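Local coordinates for hypothetical protein PA3352 (Pseudomonas aeruginosa, PDB 2FUP), which probably acts as an FlgN-type export chaperone for hook-associated proteins during assembly of the bacterial flagellum, at residues P6-L11 with A89-R94; D10-D15 with R60-I65; L23-E28 with G46-L51; E28-L33 with L110-I115. All blocks are in the same frame, centred on the assembly; numbering follows the deposited sequence.

Contact 1 (P6-L11 with A89-R94); sequences PTLLDL and AELLAR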
loop_
_atom_site.group_PDB
_atom_site.type_symbol
_atom_site.label_atom_id
_atom_site.label_comp_id
_atom_site.label_asym_id
_atom_site.label_seq_id
_atom_site.Cartn_x
_atom_site.Cartn_y
_atom_site.Cartn_z
ATOM N N PRO A 6 0.953 -6.752 18.642
ATOM C CA PRO A 6 0.911 -7.177 17.252
ATOM C C PRO A 6 0.446 -6.108 16.287
ATOM O O PRO A 6 0.445 -6.371 15.058
ATOM C CB PRO A 6 -0.090 -8.312 17.306
ATOM C CG PRO A 6 -0.972 -7.952 18.453
ATOM C CD PRO A 6 -0.083 -7.417 19.437
ATOM N N THR A 7 0.095 -4.915 16.794
ATOM C CA THR A 7 -0.620 -3.985 15.881
ATOM C C THR A 7 0.124 -3.576 14.642
ATOM O O THR A 7 -0.390 -3.609 13.551
ATOM C CB THR A 7 -1.058 -2.758 16.630
ATOM O OG1 THR A 7 -1.731 -3.162 17.821
ATOM C CG2 THR A 7 -1.964 -1.877 15.818
ATOM N N LEU A 8 1.378 -3.162 14.778
ATOM C CA LEU A 8 2.111 -2.683 13.631
ATOM C C LEU A 8 2.304 -3.781 12.603
ATOM O O LEU A 8 2.119 -3.544 11.375
ATOM C CB LEU A 8 3.456 -2.061 13.987
ATOM C CG LEU A 8 4.196 -1.305 12.918
ATOM C CD1 LEU A 8 3.373 -0.148 12.403
ATOM C CD2 LEU A 8 5.501 -0.739 13.392
ATOM N N LEU A 9 2.682 -4.967 13.067
ATOM C CA LEU A 9 2.874 -6.046 12.139
ATOM C C LEU A 9 1.574 -6.418 11.450
ATOM O O LEU A 9 1.570 -6.717 10.256
ATOM C CB LEU A 9 3.517 -7.240 12.842
ATOM C CG LEU A 9 3.912 -8.421 11.934
ATOM C CD1 LEU A 9 4.927 -8.050 10.876
ATOM C CD2 LEU A 9 4.530 -9.521 12.857
ATOM N N ASP A 10 0.456 -6.346 12.153
ATOM C CA ASP A 10 -0.861 -6.652 11.555
ATOM C C ASP A 10 -1.160 -5.643 10.481
ATOM O O ASP A 10 -1.670 -5.993 9.416
ATOM C CB ASP A 10 -1.940 -6.641 12.618
ATOM C CG ASP A 10 -3.248 -7.109 12.104
ATOM O OD1 ASP A 10 -3.365 -8.268 11.711
ATOM O OD2 ASP A 10 -4.220 -6.328 12.200
ATOM N N LEU A 11 -0.843 -4.373 10.733
ATOM C CA LEU A 11 -1.099 -3.348 9.700
ATOM C C LEU A 11 -0.283 -3.582 8.456
ATOM O O LEU A 11 -0.752 -3.413 7.336
ATOM C CB LEU A 11 -0.804 -1.967 10.278
ATOM C CG LEU A 11 -1.777 -1.483 11.341
ATOM C CD1 LEU A 11 -1.227 -0.321 12.122
ATOM C CD2 LEU A 11 -3.089 -1.109 10.774
ATOM N N ALA A 89 12.475 -8.325 12.910
ATOM C CA ALA A 89 12.955 -8.691 11.568
ATOM C C ALA A 89 11.778 -8.826 10.610
ATOM O O ALA A 89 11.851 -8.424 9.433
ATOM C CB ALA A 89 13.750 -9.975 11.615
ATOM N N GLU A 90 10.654 -9.362 11.103
ATOM C CA GLU A 90 9.483 -9.450 10.288
ATOM C C GLU A 90 8.952 -8.065 9.984
ATOM O O GLU A 90 8.472 -7.840 8.854
ATOM C CB GLU A 90 8.364 -10.234 11.005
ATOM C CG GLU A 90 8.470 -11.662 10.830
ATOM C CD GLU A 90 8.150 -12.037 9.425
ATOM O OE1 GLU A 90 7.213 -11.488 8.794
ATOM O OE2 GLU A 90 8.857 -12.852 8.954
ATOM N N LEU A 91 8.898 -7.129 10.956
ATOM C CA LEU A 91 8.489 -5.760 10.648
ATOM C C LEU A 91 9.261 -5.181 9.461
ATOM O O LEU A 91 8.689 -4.554 8.564
ATOM C CB LEU A 91 8.604 -4.824 11.865
ATOM C CG LEU A 91 7.666 -4.998 13.052
ATOM C CD1 LEU A 91 8.047 -4.194 14.219
ATOM C CD2 LEU A 91 6.264 -4.640 12.611
ATOM N N LEU A 92 10.575 -5.293 9.565
ATOM C CA LEU A 92 11.445 -4.715 8.522
ATOM C C LEU A 92 11.192 -5.402 7.159
ATOM O O LEU A 92 11.073 -4.712 6.132
ATOM C CB LEU A 92 12.925 -4.743 8.937
ATOM C CG LEU A 92 13.252 -3.663 9.956
ATOM C CD1 LEU A 92 14.618 -4.094 10.460
ATOM C CD2 LEU A 92 13.270 -2.289 9.380
ATOM N N ALA A 93 11.121 -6.726 7.116
ATOM C CA ALA A 93 10.914 -7.461 5.901
ATOM C C ALA A 93 9.571 -7.057 5.271
ATOM O O ALA A 93 9.431 -6.860 4.049
ATOM C CB ALA A 93 10.919 -8.925 6.177
ATOM N N ARG A 94 8.520 -6.996 6.100
ATOM C CA ARG A 94 7.197 -6.610 5.579
ATOM C C ARG A 94 7.170 -5.146 5.138
ATOM O O ARG A 94 6.555 -4.827 4.136
ATOM C CB ARG A 94 6.098 -6.926 6.628
ATOM C CG ARG A 94 6.014 -8.375 7.008
ATOM C CD ARG A 94 5.505 -9.333 5.932
ATOM N NE ARG A 94 6.420 -9.557 4.863
ATOM C CZ ARG A 94 7.438 -10.423 4.801
ATOM N NH1 ARG A 94 7.825 -11.159 5.814
ATOM N NH2 ARG A 94 8.128 -10.480 3.683
#
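Leu91 presses one methyl, CD2, onto the turn that carries Leu8 and Leu9, and the way these three leucines are set against each other makes the contact. Leu91 CD2 lies 3.6 Å from Leu9 N and 3.8 Å from Leu9 CB, so the methyl reaches the helix surface itself and not merely the tips of its side chains. Leu8 meets it from another direction: the two side chains stand at about a right angle, with Leu8 CG 3.9 Å from Leu91 CD2. Leu9 passes Leu91 on a slant. Its chi1 (-174°) sets CG anti to the backbone N; beyond it, Leu9 CD1 lies 4.0 Å from Arg94 CG and 4.1 Å from Glu90 CB. Those two residues offer aliphatic carbons here, while their charged ends pair along their own helix. Arg94 NH1 donates to Glu90 OE1 at 3.1 Å, on the syn side though well out of the carboxylate plane, and Arg94 NH2 has a second salt-bridge partner in Glu97. No hydrogen bond links the two segments. Their axes run nearly parallel, at 28°, as first and last long helices of an up-down-up three-helix bundle. Near this end of the bundle, Tyr81 of the short helix 75-82 packs on both Leu8 and Leu91, while Leu8 also touches Arg62 of helix 39-68.

Contact 2 (D10-D15 with R60-I65); sequences DLFAED and RARAEI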
loop_
_atom_site.group_PDB
_atom_site.type_symbol
_atom_site.label_atom_id
_atom_site.label_comp_id
_atom_site.label_asym_id
_atom_site.label_seq_id
_atom_site.Cartn_x
_atom_site.Cartn_y
_atom_site.Cartn_z
ATOM N N ASP A 10 0.456 -6.346 12.153
ATOM C CA ASP A 10 -0.861 -6.652 11.555
ATOM C C ASP A 10 -1.160 -5.643 10.481
ATOM O O ASP A 10 -1.670 -5.993 9.416
ATOM C CB ASP A 10 -1.940 -6.641 12.618
ATOM C CG ASP A 10 -3.248 -7.109 12.104
ATOM O OD1 ASP A 10 -3.365 -8.268 11.711
ATOM O OD2 ASP A 10 -4.220 -6.328 12.200
ATOM N N LEU A 11 -0.843 -4.373 10.733
ATOM C CA LEU A 11 -1.099 -3.348 9.700
ATOM C C LEU A 11 -0.283 -3.582 8.456
ATOM O O LEU A 11 -0.752 -3.413 7.336
ATOM C CB LEU A 11 -0.804 -1.967 10.278
ATOM C CG LEU A 11 -1.777 -1.483 11.341
ATOM C CD1 LEU A 11 -1.227 -0.321 12.122
ATOM C CD2 LEU A 11 -3.089 -1.109 10.774
ATOM N N PHE A 12 0.966 -3.960 8.621
ATOM C CA PHE A 12 1.766 -4.288 7.463
ATOM C C PHE A 12 1.188 -5.489 6.740
ATOM O O PHE A 12 1.148 -5.479 5.508
ATOM C CB PHE A 12 3.217 -4.597 7.845
ATOM C CG PHE A 12 4.072 -3.385 8.011
ATOM C CD1 PHE A 12 4.318 -2.506 6.974
ATOM C CD2 PHE A 12 4.683 -3.100 9.221
ATOM C CE1 PHE A 12 5.097 -1.391 7.134
ATOM C CE2 PHE A 12 5.487 -1.933 9.384
ATOM C CZ PHE A 12 5.700 -1.079 8.317
ATOM N N ALA A 13 0.814 -6.536 7.466
ATOM C CA ALA A 13 0.257 -7.749 6.823
ATOM C C ALA A 13 -1.003 -7.390 6.044
ATOM O O ALA A 13 -1.185 -7.811 4.913
ATOM C CB ALA A 13 -0.058 -8.834 7.882
ATOM N N GLU A 14 -1.889 -6.634 6.650
ATOM C CA GLU A 14 -3.104 -6.227 5.961
ATOM C C GLU A 14 -2.797 -5.420 4.708
ATOM O O GLU A 14 -3.361 -5.657 3.641
ATOM C CB GLU A 14 -3.967 -5.354 6.871
ATOM C CG GLU A 14 -4.594 -6.088 8.026
ATOM C CD GLU A 14 -5.481 -5.228 8.940
ATOM O OE1 GLU A 14 -5.743 -4.032 8.576
ATOM O OE2 GLU A 14 -5.921 -5.779 10.008
ATOM N N ASP A 15 -1.839 -4.510 4.808
ATOM C CA ASP A 15 -1.546 -3.649 3.667
ATOM C C ASP A 15 -0.848 -4.382 2.541
ATOM O O ASP A 15 -1.075 -4.062 1.369
ATOM C CB ASP A 15 -0.810 -2.367 4.101
ATOM C CG ASP A 15 -1.755 -1.345 4.666
ATOM O OD1 ASP A 15 -1.380 -0.176 4.875
ATOM O OD2 ASP A 15 -2.907 -1.687 4.712
ATOM N N ARG A 60 -1.848 5.851 7.740
ATOM C CA ARG A 60 -1.976 6.823 8.842
ATOM C C ARG A 60 -1.809 6.137 10.177
ATOM O O ARG A 60 -1.285 6.757 11.124
ATOM C CB ARG A 60 -3.240 7.647 8.811
ATOM C CG ARG A 60 -3.220 8.683 7.659
ATOM C CD ARG A 60 -4.389 9.591 7.780
ATOM N NE ARG A 60 -4.201 10.847 7.075
ATOM C CZ ARG A 60 -5.207 11.614 6.640
ATOM N NH1 ARG A 60 -6.461 11.177 6.713
ATOM N NH2 ARG A 60 -4.959 12.781 6.041
ATOM N N ALA A 61 -2.270 4.897 10.287
ATOM C CA ALA A 61 -2.139 4.124 11.545
ATOM C C ALA A 61 -0.678 3.824 11.798
ATOM O O ALA A 61 -0.171 4.013 12.909
ATOM C CB ALA A 61 -2.955 2.891 11.464
ATOM N N ARG A 62 0.020 3.308 10.762
ATOM C CA ARG A 62 1.442 2.998 10.946
ATOM C C ARG A 62 2.241 4.253 11.312
ATOM O O ARG A 62 3.142 4.243 12.186
ATOM C CB ARG A 62 2.063 2.368 9.689
ATOM C CG ARG A 62 1.439 0.998 9.485
ATOM C CD ARG A 62 2.350 0.163 8.608
ATOM N NE ARG A 62 2.456 0.902 7.366
ATOM C CZ ARG A 62 1.524 0.860 6.430
ATOM N NH1 ARG A 62 0.535 0.004 6.529
ATOM N NH2 ARG A 62 1.599 1.627 5.384
ATOM N N ALA A 63 1.927 5.370 10.636
ATOM C CA ALA A 63 2.639 6.631 10.906
ATOM C C ALA A 63 2.410 7.057 12.367
ATOM O O ALA A 63 3.347 7.538 13.044
ATOM C CB ALA A 63 2.145 7.778 9.953
ATOM N N GLU A 64 1.152 6.903 12.862
ATOM C CA GLU A 64 0.842 7.298 14.224
ATOM C C GLU A 64 1.575 6.443 15.259
ATOM O O GLU A 64 2.076 6.951 16.265
ATOM C CB GLU A 64 -0.670 7.294 14.466
ATOM C CG GLU A 64 -1.143 7.785 15.855
ATOM C CD GLU A 64 -0.762 9.216 16.226
ATOM O OE1 GLU A 64 -0.586 10.014 15.280
ATOM O OE2 GLU A 64 -0.687 9.549 17.474
ATOM N N ILE A 65 1.698 5.144 14.992
ATOM C CA ILE A 65 2.410 4.281 15.890
ATOM C C ILE A 65 3.865 4.750 15.958
ATOM O O ILE A 65 4.468 4.823 17.053
ATOM C CB ILE A 65 2.250 2.806 15.442
ATOM C CG1 ILE A 65 0.814 2.374 15.682
ATOM C CG2 ILE A 65 3.253 1.941 16.132
ATOM C CD1 ILE A 65 0.463 1.038 15.099
HETATM O O HOH W 1 -0.619 1.789 3.411
#
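Leu11, Phe12 and Asp15 meet Arg62 and its neighbours across the antiparallel hairpin of helices 7-34 and 39-68, part of the protein's three-helix bundle; the short axes are 10.3 Å apart at 157°. The apolar share belongs to Leu11. Its CD1 lies 3.7 Å from Ala61 CB and equally far from Ile65 CD1, which it meets tip to tip, and Leu11 CB rests 3.8 Å from Arg62 CG. Next comes a CH-pi contact: Arg62 CD sits over the middle of one face of the Phe12 ring, 3.5 Å from its centroid. Arg62 NE follows near Phe12 CE1, with the guanidinium tilted 22° from the ring.

Beyond the ring the interaction turns ionic. The Arg62 chain bends at chi3 (-60°), which places NE, and NH1 points nearly straight at Asp15 OD1 in a salt bridge, approaching from above the carboxylate plane. Both residues have two deposited conformers, so the very short modelled distance is doubtful. Asp15 OD2 is held separately by Asn58, one turn before Arg62. In this conformer a water bridges the pair, donating to Asp15 OD1 and accepting from Arg62 NH2, 3.0 Å from the water oxygen.

Contact 3 (L23-E28 with G46-L51); sequences LQLVDE and GAKQPL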
loop_
_atom_site.group_PDB
_atom_site.type_symbol
_atom_site.label_atom_id
_atom_site.label_comp_id
_atom_site.label_asym_id
_atom_site.label_seq_id
_atom_site.Cartn_x
_atom_site.Cartn_y
_atom_site.Cartn_z
ATOM N N LEU A 23 -2.615 -4.174 -7.055
ATOM C CA LEU A 23 -1.766 -4.409 -8.221
ATOM C C LEU A 23 -2.505 -5.304 -9.228
ATOM O O LEU A 23 -2.432 -5.093 -10.433
ATOM C CB LEU A 23 -0.448 -5.013 -7.745
ATOM C CG LEU A 23 0.602 -5.225 -8.788
ATOM C CD1 LEU A 23 0.984 -3.937 -9.504
ATOM C CD2 LEU A 23 1.829 -5.943 -8.153
ATOM N N GLN A 24 -3.142 -6.365 -8.735
ATOM C CA GLN A 24 -3.893 -7.253 -9.603
ATOM C C GLN A 24 -5.060 -6.531 -10.342
ATOM O O GLN A 24 -5.299 -6.715 -11.530
ATOM C CB GLN A 24 -4.430 -8.397 -8.790
ATOM C CG GLN A 24 -3.306 -9.350 -8.367
ATOM C CD GLN A 24 -3.666 -10.332 -7.285
ATOM O OE1 GLN A 24 -4.788 -10.798 -7.225
ATOM N NE2 GLN A 24 -2.671 -10.715 -6.457
ATOM N N LEU A 25 -5.781 -5.675 -9.587
ATOM C CA LEU A 25 -6.831 -4.884 -10.228
ATOM C C LEU A 25 -6.294 -3.899 -11.271
ATOM O O LEU A 25 -6.929 -3.648 -12.296
ATOM C CB LEU A 25 -7.696 -4.153 -9.195
ATOM C CG LEU A 25 -8.553 -4.987 -8.246
ATOM C CD1 LEU A 25 -9.160 -4.114 -7.173
ATOM C CD2 LEU A 25 -9.599 -5.760 -9.036
ATOM N N VAL A 26 -5.135 -3.303 -10.979
ATOM C CA VAL A 26 -4.519 -2.429 -11.991
ATOM C C VAL A 26 -4.078 -3.194 -13.257
ATOM O O VAL A 26 -4.237 -2.736 -14.406
ATOM C CB VAL A 26 -3.321 -1.637 -11.400
ATOM C CG1 VAL A 26 -2.635 -0.808 -12.500
ATOM C CG2 VAL A 26 -3.809 -0.752 -10.341
ATOM N N ASP A 27 -3.590 -4.407 -13.081
ATOM C CA ASP A 27 -3.242 -5.246 -14.217
ATOM C C ASP A 27 -4.525 -5.668 -14.963
ATOM O O ASP A 27 -4.574 -5.753 -16.215
ATOM C CB ASP A 27 -2.567 -6.520 -13.735
ATOM C CG ASP A 27 -2.176 -7.442 -14.886
ATOM O OD1 ASP A 27 -1.393 -6.958 -15.721
ATOM O OD2 ASP A 27 -2.604 -8.638 -14.912
ATOM N N GLU A 28 -5.598 -5.960 -14.209
ATOM C CA GLU A 28 -6.852 -6.354 -14.817
ATOM C C GLU A 28 -7.363 -5.163 -15.691
ATOM O O GLU A 28 -7.916 -5.321 -16.786
ATOM C CB GLU A 28 -7.847 -6.766 -13.731
ATOM C CG GLU A 28 -9.136 -7.257 -14.285
ATOM C CD GLU A 28 -10.003 -8.007 -13.267
ATOM O OE1 GLU A 28 -9.461 -8.268 -12.162
ATOM O OE2 GLU A 28 -11.211 -8.268 -13.532
ATOM N N GLY A 46 -14.560 0.696 -8.897
ATOM C CA GLY A 46 -15.354 0.438 -7.684
ATOM C C GLY A 46 -14.643 -0.575 -6.810
ATOM O O GLY A 46 -14.683 -0.490 -5.605
ATOM N N ALA A 47 -13.975 -1.533 -7.420
ATOM C CA ALA A 47 -13.237 -2.513 -6.663
ATOM C C ALA A 47 -11.987 -1.924 -5.995
ATOM O O ALA A 47 -11.551 -2.400 -4.929
ATOM C CB ALA A 47 -12.850 -3.692 -7.575
ATOM N N LYS A 48 -11.358 -0.935 -6.642
ATOM C CA LYS A 48 -10.120 -0.306 -6.122
ATOM C C LYS A 48 -10.425 0.596 -4.944
ATOM O O LYS A 48 -9.517 0.792 -4.130
ATOM C CB LYS A 48 -9.419 0.516 -7.194
ATOM C CG LYS A 48 -8.836 -0.282 -8.273
ATOM C CD LYS A 48 -7.891 0.514 -9.161
ATOM C CE LYS A 48 -8.587 1.554 -9.967
ATOM N NZ LYS A 48 -7.551 2.253 -10.824
ATOM N N GLN A 49 -11.664 1.137 -4.876
ATOM C CA GLN A 49 -12.036 2.131 -3.831
ATOM C C GLN A 49 -11.805 1.638 -2.410
ATOM O O GLN A 49 -11.043 2.260 -1.661
ATOM C CB GLN A 49 -13.496 2.619 -3.987
ATOM C CG GLN A 49 -13.819 3.394 -5.254
ATOM C CD GLN A 49 -12.711 4.305 -5.679
ATOM O OE1 GLN A 49 -12.076 4.100 -6.714
ATOM N NE2 GLN A 49 -12.441 5.309 -4.864
ATOM N N PRO A 50 -12.435 0.536 -2.018
ATOM C CA PRO A 50 -12.192 0.133 -0.624
ATOM C C PRO A 50 -10.720 -0.153 -0.315
ATOM O O PRO A 50 -10.297 -0.029 0.832
ATOM C CB PRO A 50 -13.021 -1.126 -0.460
ATOM C CG PRO A 50 -13.368 -1.564 -1.903
ATOM C CD PRO A 50 -13.408 -0.337 -2.698
ATOM N N LEU A 51 -9.939 -0.547 -1.312
ATOM C CA LEU A 51 -8.545 -0.871 -1.057
ATOM C C LEU A 51 -7.746 0.384 -0.799
ATOM O O LEU A 51 -6.840 0.416 0.029
ATOM C CB LEU A 51 -7.907 -1.645 -2.259
ATOM C CG LEU A 51 -8.500 -3.021 -2.420
ATOM C CD1 LEU A 51 -7.950 -3.618 -3.717
ATOM C CD2 LEU A 51 -8.223 -3.913 -1.241
#
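Leu25 reaching into a turn of the opposite helix is the heart of this contact, a largely apolar helix-helix packing inside the antiparallel hairpin of helices 7-34 and 39-68, near its connecting loop. The two short axes come within 10.1 Å at 159°, and Leu25 faces Lys48 across the gap, CA to CA 7.0 Å. No hydrogen bond crosses between the segments; they meet through van der Waals contacts.

The methyl CD1 of Leu25 does most of the touching. Chi1 (-66°) sets CG anti to the carbonyl carbon, and with chi2 at 171° CD1 lies in among Ala47, Lys48 and Leu51, residues on the facing side of one turn. Leu25 CD1 lies 3.7 Å from Ala47 CB on one side and 3.7 Å from Leu51 CD1 on the other, the two leucines approaching on a slant. The floor is backbone: Leu25 CD1 is also 3.7 Å from Ala47 O. Lys48 adds its aliphatic part, with Lys48 CG 4.0 Å from Leu25 CD1, and farther along its chain Lys48 CD makes only a loose approach to Val26 CG2.

The Lys48 chain bends at chi3, and its ammonium finds partners outside the two segments, in a salt bridge to Glu29 and a hydrogen bond to the carbonyl O of Asn119. Pro50 kinks the second helix here, since its N cannot donate to the turn before. Helix 88-114 packs alongside, Val26 touching its Ala108 and Lys48 its Asn109, while Leu51 reaches back to His18 and Gln21 of helix 7-34.

Contact 4 (E28-L33 with L110-I115); sequences EEFQAL and LRNGRI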
loop_
_atom_site.group_PDB
_atom_site.type_symbol
_atom_site.label_atom_id
_atom_site.label_comp_id
_atom_site.label_asym_id
_atom_site.label_seq_id
_atom_site.Cartn_x
_atom_site.Cartn_y
_atom_site.Cartn_z
ATOM N N GLU A 28 -5.598 -5.960 -14.209
ATOM C CA GLU A 28 -6.852 -6.354 -14.817
ATOM C C GLU A 28 -7.363 -5.163 -15.691
ATOM O O GLU A 28 -7.916 -5.321 -16.786
ATOM C CB GLU A 28 -7.847 -6.766 -13.731
ATOM C CG GLU A 28 -9.136 -7.257 -14.285
ATOM C CD GLU A 28 -10.003 -8.007 -13.267
ATOM O OE1 GLU A 28 -9.461 -8.268 -12.162
ATOM O OE2 GLU A 28 -11.211 -8.268 -13.532
ATOM N N GLU A 29 -7.238 -3.959 -15.127
ATOM C CA GLU A 29 -7.603 -2.768 -15.870
ATOM C C GLU A 29 -6.762 -2.540 -17.163
ATOM O O GLU A 29 -7.288 -2.192 -18.189
ATOM C CB GLU A 29 -7.528 -1.565 -14.919
ATOM C CG GLU A 29 -7.854 -0.234 -15.530
ATOM C CD GLU A 29 -7.626 0.870 -14.509
ATOM O OE1 GLU A 29 -8.486 1.059 -13.612
ATOM O OE2 GLU A 29 -6.554 1.498 -14.556
ATOM N N PHE A 30 -5.473 -2.778 -17.078
ATOM C CA PHE A 30 -4.591 -2.765 -18.253
ATOM C C PHE A 30 -5.129 -3.705 -19.320
ATOM O O PHE A 30 -5.253 -3.345 -20.519
ATOM C CB PHE A 30 -3.171 -3.148 -17.824
ATOM C CG PHE A 30 -2.230 -3.254 -18.920
ATOM C CD1 PHE A 30 -1.922 -2.159 -19.671
ATOM C CD2 PHE A 30 -1.614 -4.472 -19.166
ATOM C CE1 PHE A 30 -1.002 -2.265 -20.726
ATOM C CE2 PHE A 30 -0.717 -4.606 -20.226
ATOM C CZ PHE A 30 -0.417 -3.517 -20.996
ATOM N N GLN A 31 -5.502 -4.917 -18.901
ATOM C CA GLN A 31 -6.030 -5.874 -19.885
ATOM C C GLN A 31 -7.316 -5.381 -20.536
ATOM O O GLN A 31 -7.584 -5.503 -21.732
ATOM C CB GLN A 31 -6.279 -7.221 -19.229
ATOM C CG GLN A 31 -4.998 -7.868 -18.785
ATOM C CD GLN A 31 -5.223 -9.171 -18.052
ATOM O OE1 GLN A 31 -6.013 -10.041 -18.474
ATOM N NE2 GLN A 31 -4.557 -9.311 -16.930
ATOM N N ALA A 32 -8.193 -4.852 -19.686
ATOM C CA ALA A 32 -9.418 -4.276 -20.190
ATOM C C ALA A 32 -9.169 -3.157 -21.177
ATOM O O ALA A 32 -9.872 -3.067 -22.174
ATOM C CB ALA A 32 -10.247 -3.721 -19.039
ATOM N N LEU A 33 -8.256 -2.248 -20.841
ATOM C CA LEU A 33 -7.911 -1.155 -21.763
ATOM C C LEU A 33 -7.392 -1.670 -23.094
ATOM O O LEU A 33 -7.788 -1.166 -24.168
ATOM C CB LEU A 33 -6.852 -0.272 -21.159
ATOM C CG LEU A 33 -7.303 0.599 -20.023
ATOM C CD1 LEU A 33 -6.103 1.201 -19.328
ATOM C CD2 LEU A 33 -8.308 1.656 -20.366
ATOM N N LEU A 110 0.434 4.435 -13.496
ATOM C CA LEU A 110 0.906 5.425 -14.461
ATOM C C LEU A 110 0.890 4.881 -15.879
ATOM O O LEU A 110 0.518 5.591 -16.849
ATOM C CB LEU A 110 2.308 5.937 -14.070
ATOM C CG LEU A 110 2.299 6.838 -12.840
ATOM C CD1 LEU A 110 3.733 7.070 -12.340
ATOM C CD2 LEU A 110 1.596 8.171 -13.098
ATOM N N ARG A 111 1.302 3.645 -16.073
ATOM C CA ARG A 111 1.220 3.041 -17.393
ATOM C C ARG A 111 -0.234 3.040 -17.924
ATOM O O ARG A 111 -0.474 3.366 -19.089
ATOM C CB ARG A 111 1.822 1.627 -17.407
ATOM C CG ARG A 111 1.607 0.852 -18.706
ATOM C CD ARG A 111 1.581 -0.614 -18.493
ATOM N NE ARG A 111 0.561 -0.905 -17.502
ATOM C CZ ARG A 111 0.469 -2.036 -16.822
ATOM N NH1 ARG A 111 1.313 -3.039 -17.067
ATOM N NH2 ARG A 111 -0.480 -2.161 -15.919
ATOM N N ASN A 112 -1.198 2.684 -17.091
ATOM C CA ASN A 112 -2.616 2.715 -17.496
ATOM C C ASN A 112 -3.096 4.128 -17.836
ATOM O O ASN A 112 -3.768 4.319 -18.863
ATOM C CB ASN A 112 -3.510 2.177 -16.388
ATOM C CG ASN A 112 -3.351 0.671 -16.178
ATOM O OD1 ASN A 112 -2.549 0.017 -16.831
ATOM N ND2 ASN A 112 -4.167 0.117 -15.313
ATOM N N GLY A 113 -2.791 5.084 -16.947
ATOM C CA GLY A 113 -3.144 6.506 -17.122
ATOM C C GLY A 113 -2.658 7.078 -18.435
ATOM O O GLY A 113 -3.378 7.816 -19.131
ATOM N N ARG A 114 -1.441 6.709 -18.813
ATOM C CA ARG A 114 -0.891 7.182 -20.066
ATOM C C ARG A 114 -1.733 6.666 -21.221
ATOM O O ARG A 114 -1.815 7.318 -22.255
ATOM C CB ARG A 114 0.589 6.781 -20.209
ATOM C CG ARG A 114 1.516 7.476 -19.186
ATOM N N ILE A 115 -2.360 5.500 -21.067
ATOM C CA ILE A 115 -3.265 4.978 -22.131
ATOM C C ILE A 115 -4.628 5.712 -22.080
ATOM O O ILE A 115 -5.138 6.021 -20.985
ATOM C CB ILE A 115 -3.478 3.436 -22.020
ATOM C CG1 ILE A 115 -2.168 2.671 -22.222
ATOM C CG2 ILE A 115 -4.483 2.956 -23.057
ATOM C CD1 ILE A 115 -2.264 1.202 -21.733
#
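Phe30 and Asn112 mark the close approach of two nearly parallel helices: their CA atoms are 5.9 Å apart, and the short axes, 10.0 Å apart, differ in direction by 21°. Farther on, Leu33 faces Ile115.

Arg111 lays its guanidinium flat on one face of the Phe30 ring, planes 11° apart, in a stacked cation-pi arrangement with Arg111 CZ 3.8 Å from the ring centroid. The Arg111 chain bends at chi3 (56°), which brings NE over that face. The group is shifted toward the CB side of the ring, so Arg111 NH2 comes 3.4 Å from Phe30 CB. Part of its setting comes from Asn112: OD1 accepts from Arg111 NH2 at 3.1 Å and, more weakly, from NE. The same amide turns its other end to the first helix, ND2 donating to Glu29 OE2 at 2.9 Å on the anti side, tilted out of the carboxylate plane. Asn112 thus links acid and arginine in one polar chain. Ile115 CD1 meets the edge of the Phe30 ring, 3.8 Å from Phe30 CE1, and Leu33 CD1 packs 4.0 Å from Asn112 CB.

Neighbours complete the polar chain: Asn112 ND2 also binds the carbonyl O of Val26, and Glu29 OE2 takes a weak hydrogen bond from Gln120 NE2. Helix 39-68 flanks the site, its Leu44 lying on Glu29 and its Val40 and Leu41 on Ala32.

In the fold
All four contacts use helix 7-34, which pairs with helix 88-114 in contacts 1 and 4 and with helix 39-68 in contacts 2 and 3. Contacts 1 and 2, centres about 8 Å apart, share Asp10 and Leu11 at one end of the bundle; contacts 3 and 4, about 12 Å apart, share Glu28 at the other. Contacts 1 and 4 are centred about 32 Å apart. Along the chain, contact 3 closes the shortest span, within that of contact 2, and the segments of contact 4 alternate with those of the other three. The Lys48–Glu29 salt bridge and probable Asn112 ND2–Val26 O bond connect all three long helices there; helix 7-34 is the common element of this elongated bundle.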